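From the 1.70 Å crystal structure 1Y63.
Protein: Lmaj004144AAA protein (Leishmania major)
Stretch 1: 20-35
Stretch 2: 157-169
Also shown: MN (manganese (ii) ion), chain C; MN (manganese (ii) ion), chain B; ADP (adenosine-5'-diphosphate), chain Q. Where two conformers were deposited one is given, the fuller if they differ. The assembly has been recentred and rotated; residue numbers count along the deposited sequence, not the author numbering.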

# COMPACT_ATOMS: atom_id res chain seq x y z
N GLY A 20 -1.23 -4.01 9.44
CA GLY A 20 -1.82 -5.28 9.80
C GLY A 20 -2.97 -5.72 8.87
O GLY A 20 -3.46 -6.85 9.03
N THR A 21 -3.41 -4.87 7.94
CA THR A 21 -4.50 -5.22 7.02
C THR A 21 -4.15 -6.22 5.91
O THR A 21 -5.06 -6.76 5.26
N GLY A 22 -2.87 -6.42 5.66
CA GLY A 22 -2.40 -7.42 4.70
C GLY A 22 -1.70 -6.91 3.47
O GLY A 22 -1.65 -7.63 2.47
N LYS A 23 -1.18 -5.69 3.53
CA LYS A 23 -0.59 -5.04 2.33
C LYS A 23 0.58 -5.81 1.75
O LYS A 23 0.62 -6.11 0.56
N THR A 24 1.54 -6.15 2.61
CA THR A 24 2.73 -6.84 2.16
C THR A 24 2.40 -8.23 1.65
O THR A 24 2.92 -8.66 0.59
N SER A 25 1.51 -8.92 2.36
CA SER A 25 1.06 -10.24 1.94
C SER A 25 0.41 -10.20 0.56
O SER A 25 0.67 -11.04 -0.30
N MET A 26 -0.47 -9.23 0.36
CA MET A 26 -1.15 -9.09 -0.94
C MET A 26 -0.18 -8.69 -2.03
O MET A 26 -0.22 -9.23 -3.12
N ALA A 27 0.73 -7.76 -1.73
CA ALA A 27 1.70 -7.33 -2.73
C ALA A 27 2.61 -8.51 -3.14
O ALA A 27 2.99 -8.63 -4.32
N GLU A 28 2.98 -9.35 -2.17
CA GLU A 28 3.80 -10.50 -2.51
C GLU A 28 3.02 -11.53 -3.31
O GLU A 28 3.57 -12.16 -4.21
N MET A 29 1.74 -11.69 -3.03
CA MET A 29 0.89 -12.52 -3.89
C MET A 29 0.83 -12.02 -5.32
O MET A 29 0.94 -12.80 -6.27
N ILE A 30 0.67 -10.72 -5.48
CA ILE A 30 0.69 -10.11 -6.80
C ILE A 30 2.03 -10.35 -7.50
O ILE A 30 2.08 -10.76 -8.67
N ALA A 31 3.13 -10.10 -6.80
CA ALA A 31 4.44 -10.27 -7.39
C ALA A 31 4.69 -11.72 -7.78
O ALA A 31 5.39 -11.99 -8.79
N ALA A 32 4.13 -12.65 -7.01
CA ALA A 32 4.26 -14.09 -7.31
C ALA A 32 3.37 -14.61 -8.43
O ALA A 32 3.77 -15.52 -9.17
N GLU A 33 2.16 -14.08 -8.52
CA GLU A 33 1.11 -14.62 -9.38
C GLU A 33 0.89 -13.88 -10.66
O GLU A 33 0.53 -14.49 -11.65
N LEU A 34 1.03 -12.56 -10.64
CA LEU A 34 0.78 -11.74 -11.84
C LEU A 34 2.08 -11.57 -12.63
O LEU A 34 3.17 -11.81 -12.11
N ASP A 35 1.96 -11.21 -13.90
CA ASP A 35 3.11 -11.17 -14.79
C ASP A 35 3.84 -9.85 -14.68
O ASP A 35 3.25 -8.79 -14.90
N GLU A 157 -12.42 -5.76 1.70
CA GLU A 157 -12.28 -6.45 2.97
C GLU A 157 -11.22 -7.52 2.77
O GLU A 157 -11.22 -8.21 1.75
N ASN A 158 -10.32 -7.65 3.75
CA ASN A 158 -9.19 -8.55 3.63
C ASN A 158 -8.95 -9.31 4.92
O ASN A 158 -7.88 -9.21 5.50
N ASP A 159 -9.96 -10.07 5.35
CA ASP A 159 -9.92 -10.83 6.62
C ASP A 159 -9.34 -12.24 6.43
O ASP A 159 -8.67 -12.79 7.34
N THR A 160 -9.62 -12.82 5.26
CA THR A 160 -9.28 -14.22 4.94
C THR A 160 -8.44 -14.38 3.66
O THR A 160 -8.36 -13.49 2.83
N LEU A 161 -7.83 -15.55 3.51
CA LEU A 161 -7.01 -15.85 2.36
C LEU A 161 -7.86 -15.93 1.10
O LEU A 161 -7.44 -15.50 0.01
N GLU A 162 -9.07 -16.45 1.24
CA GLU A 162 -10.04 -16.48 0.15
C GLU A 162 -10.33 -15.08 -0.35
O GLU A 162 -10.40 -14.86 -1.56
N GLN A 163 -10.52 -14.14 0.58
CA GLN A 163 -10.70 -12.76 0.20
C GLN A 163 -9.50 -12.20 -0.52
O GLN A 163 -9.64 -11.57 -1.55
N MET A 164 -8.30 -12.45 0.01
CA MET A 164 -7.09 -11.98 -0.65
C MET A 164 -7.00 -12.48 -2.07
O MET A 164 -6.70 -11.71 -2.97
N ALA A 165 -7.24 -13.77 -2.27
CA ALA A 165 -7.11 -14.36 -3.59
C ALA A 165 -8.13 -13.77 -4.56
O ALA A 165 -7.81 -13.51 -5.72
N ALA A 166 -9.35 -13.55 -4.09
CA ALA A 166 -10.40 -12.96 -4.93
C ALA A 166 -10.09 -11.52 -5.32
O ALA A 166 -10.34 -11.08 -6.45
N THR A 167 -9.52 -10.77 -4.37
CA THR A 167 -9.08 -9.42 -4.66
C THR A 167 -7.97 -9.44 -5.72
O THR A 167 -7.99 -8.65 -6.66
N VAL A 168 -7.02 -10.36 -5.59
CA VAL A 168 -5.97 -10.45 -6.59
C VAL A 168 -6.53 -10.79 -7.97
O VAL A 168 -6.06 -10.27 -8.95
N GLU A 169 -7.58 -11.61 -8.04
CA GLU A 169 -8.24 -11.94 -9.29
C GLU A 169 -8.91 -10.68 -9.88
O GLU A 169 -8.79 -10.42 -11.08

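What ties the loop before the second helix to the phosphate-binding loop? Asn158 points toward stretch 1 with chi1 t, and its ND2 donates a nearly straight hydrogen bond to Thr21 O at 2.8 Å. Gly22 lies beside that amide, its CA 3.7 Å from Asn158 ND2; a CB there would clash with the same nitrogen. Asn158 OD1 faces the end of Met26, 3.6 Å from Met26 CE.

How does ADP join the two stretches? Its N6 donates to Thr160 O at 2.9 Å, while Ser25 OG and Ser25 N both donate to ADP O1A, at 2.7 and 2.8 Å, so the nucleotide is held by both. Thr160, chi1 p, also caps its helix: Thr160 OG1 accepts from Gln163 N at 3.1 Å.

Which side chains fill the space between the helices, whose axes approach to 10.4 Å? Leu161 (t, p), largely exposed, reaches Met29, its CD1 lying 4.1 Å from Met29 CE. Met164 points inward with chi1 t, laying its SD 3.6 Å from Met26 N and 3.8 Å from Met26 CB. Met29, itself t, t, m, is a knob among Leu161, Met164, Ala165 and Val168. Although Ala165 CB points away, Ala165 CA is 4.1 Å from Met29 SD. From the Ala165 carbonyl, a water bridges to the other helix: water 1 donates to Ala165 O at 2.6 Å and weakly to Glu33 OE1 at 3.3 Å.

What closes the far end of the contact? Thr167, chi1 m, turns its CG2 to within 3.6 Å of Met26 CE. Val168, chi1 t, is the reciprocal knob, seated among Met26, Met29, Ile30 and Glu33; its CG2 meets Met29 SD at 3.6 Å and Ile30 CG1 at 4.0 Å, while its CG1 lies 4.2 Å from Leu34 CD2.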

# COMPACT_ATOMS: atom_id res chain seq x y z
CB THR A 21 -5.15 -3.97 6.39
OG1 THR A 21 -4.14 -3.15 5.76
CG2 THR A 21 -5.89 -3.18 7.47
CB LYS A 23 -0.16 -3.61 2.64
CG LYS A 23 -1.23 -2.69 3.15
CD LYS A 23 -0.65 -1.33 3.48
CE LYS A 23 0.33 -1.34 4.61
NZ LYS A 23 -0.33 -1.74 5.90
CB THR A 24 3.79 -6.86 3.29
OG1 THR A 24 4.13 -5.52 3.64
CG2 THR A 24 5.05 -7.62 2.81
CB SER A 25 0.13 -10.85 2.96
OG SER A 25 0.80 -11.01 4.20
CB MET A 26 -2.31 -8.12 -0.89
CG MET A 26 -3.07 -8.09 -2.20
SD MET A 26 -4.53 -7.03 -2.14
CE MET A 26 -5.59 -8.05 -1.12
CB ALA A 27 2.52 -6.19 -2.21
CB GLU A 28 4.45 -11.11 -1.27
CG GLU A 28 5.44 -10.14 -0.61
CD GLU A 28 6.78 -10.02 -1.32
OE1 GLU A 28 6.96 -10.49 -2.47
OE2 GLU A 28 7.70 -9.41 -0.73
CB MET A 29 -0.50 -12.66 -3.32
CG MET A 29 -1.36 -13.58 -4.13
SD MET A 29 -3.07 -13.85 -3.60
CE MET A 29 -2.88 -15.21 -2.45
CB ILE A 30 0.34 -8.61 -6.70
CG1 ILE A 30 -1.13 -8.43 -6.31
CG2 ILE A 30 0.68 -7.86 -7.98
CD1 ILE A 30 -1.47 -7.05 -5.80
CB ALA A 31 5.51 -9.79 -6.45
CB ALA A 32 3.99 -14.92 -6.06
CB GLU A 33 -0.23 -14.58 -8.66
CG GLU A 33 -0.39 -15.56 -7.58
CD GLU A 33 -1.86 -15.83 -7.29
OE1 GLU A 33 -2.67 -14.89 -7.38
OE2 GLU A 33 -2.19 -16.98 -6.98
CB LEU A 34 0.14 -10.40 -11.46
CG LEU A 34 -1.18 -10.43 -10.67
CD1 LEU A 34 -1.85 -9.05 -10.77
CD2 LEU A 34 -2.16 -11.49 -11.08
CB ASP A 35 2.69 -11.33 -16.25
CG ASP A 35 3.83 -11.10 -17.22
OD1 ASP A 35 4.86 -11.81 -17.12
OD2 ASP A 35 3.71 -10.21 -18.10
CB GLU A 157 -13.62 -7.08 3.37
CG GLU A 157 -13.62 -7.59 4.81
CD GLU A 157 -13.51 -6.46 5.86
OE1 GLU A 157 -13.63 -5.26 5.51
OE2 GLU A 157 -13.31 -6.77 7.06
CB ASN A 158 -7.92 -7.77 3.23
CG ASN A 158 -6.85 -8.65 2.63
OD1 ASN A 158 -7.14 -9.48 1.75
ND2 ASN A 158 -5.60 -8.49 3.09
CB ASP A 159 -11.31 -10.99 7.22
CG ASP A 159 -11.86 -9.72 7.84
OD1 ASP A 159 -11.09 -8.78 8.13
OD2 ASP A 159 -13.07 -9.68 8.11
CB THR A 160 -10.57 -15.05 4.73
OG1 THR A 160 -11.21 -14.68 3.51
CG2 THR A 160 -11.52 -14.85 5.89
CB LEU A 161 -6.23 -17.15 2.59
CG LEU A 161 -5.22 -17.52 1.52
CD1 LEU A 161 -4.15 -16.44 1.28
CD2 LEU A 161 -4.55 -18.79 1.91
CB GLU A 162 -11.33 -17.19 0.58
CG GLU A 162 -12.48 -17.10 -0.39
CD GLU A 162 -13.73 -17.78 0.14
OE1 GLU A 162 -13.64 -18.98 0.46
OE2 GLU A 162 -14.78 -17.11 0.25
CB GLN A 163 -11.07 -11.91 1.39
CG GLN A 163 -12.50 -12.15 1.81
CD GLN A 163 -12.87 -11.38 3.04
OE1 GLN A 163 -12.02 -11.09 3.88
NE2 GLN A 163 -14.16 -11.03 3.15
CB MET A 164 -5.83 -12.40 0.14
CG MET A 164 -4.56 -11.70 -0.37
SD MET A 164 -3.36 -11.29 0.93
CE MET A 164 -2.94 -12.96 1.40
CB ALA A 165 -7.24 -15.87 -3.52
CB ALA A 166 -11.76 -13.08 -4.24
CB THR A 167 -8.62 -8.72 -3.37
OG1 THR A 167 -9.77 -8.55 -2.51
CG2 THR A 167 -7.98 -7.38 -3.69
CB VAL A 168 -4.81 -11.35 -6.12
CG1 VAL A 168 -3.84 -11.61 -7.25
CG2 VAL A 168 -4.10 -10.70 -4.94
CB GLU A 169 -9.27 -13.05 -9.07
CG GLU A 169 -8.72 -14.40 -8.65
CD GLU A 169 -9.50 -15.56 -9.25
OE1 GLU A 169 -10.75 -15.49 -9.32
OE2 GLU A 169 -8.87 -16.57 -9.63
MN MN C . 9.10 -8.04 -1.66
MN MN B . 3.83 -4.64 5.56
PB ADP Q . 0.69 -5.19 6.53
O1B ADP Q . 1.12 -4.62 7.87
O2B ADP Q . -0.55 -4.48 6.02
O3B ADP Q . 1.82 -5.28 5.50
PA ADP Q . 0.89 -8.09 6.48
O1A ADP Q . 0.84 -8.43 5.00
O2A ADP Q . 2.28 -8.05 7.11
O3A ADP Q . 0.15 -6.72 6.78
O5' ADP Q . -0.03 -9.11 7.30
C5' ADP Q . 0.35 -9.49 8.61
C4' ADP Q . -0.09 -10.92 8.78
O4' ADP Q . -1.50 -11.00 8.58
C3' ADP Q . 0.49 -11.87 7.75
O3' ADP Q . 1.81 -12.31 8.07
C2' ADP Q . -0.51 -12.99 7.77
O2' ADP Q . -0.36 -13.78 8.94
C1' ADP Q . -1.81 -12.25 7.96
N9 ADP Q . -2.59 -11.93 6.75
C8 ADP Q . -2.43 -10.90 5.84
N7 ADP Q . -3.41 -10.92 4.92
C5 ADP Q . -4.24 -11.97 5.25
C6 ADP Q . -5.45 -12.52 4.67
N6 ADP Q . -6.01 -11.96 3.58
N1 ADP Q . -5.99 -13.59 5.30
C2 ADP Q . -5.41 -14.12 6.41
N3 ADP Q . -4.29 -13.69 7.02
C4 ADP Q . -3.68 -12.61 6.45
O HOH W 1 -5.98 -14.94 -6.99
O HOH W 2 5.95 -4.02 5.70
O HOH W 3 3.41 -2.82 4.51
O HOH W 4 3.48 -3.65 7.54
O HOH W 5 4.41 -6.53 6.53
O HOH W 6 9.73 -7.08 0.20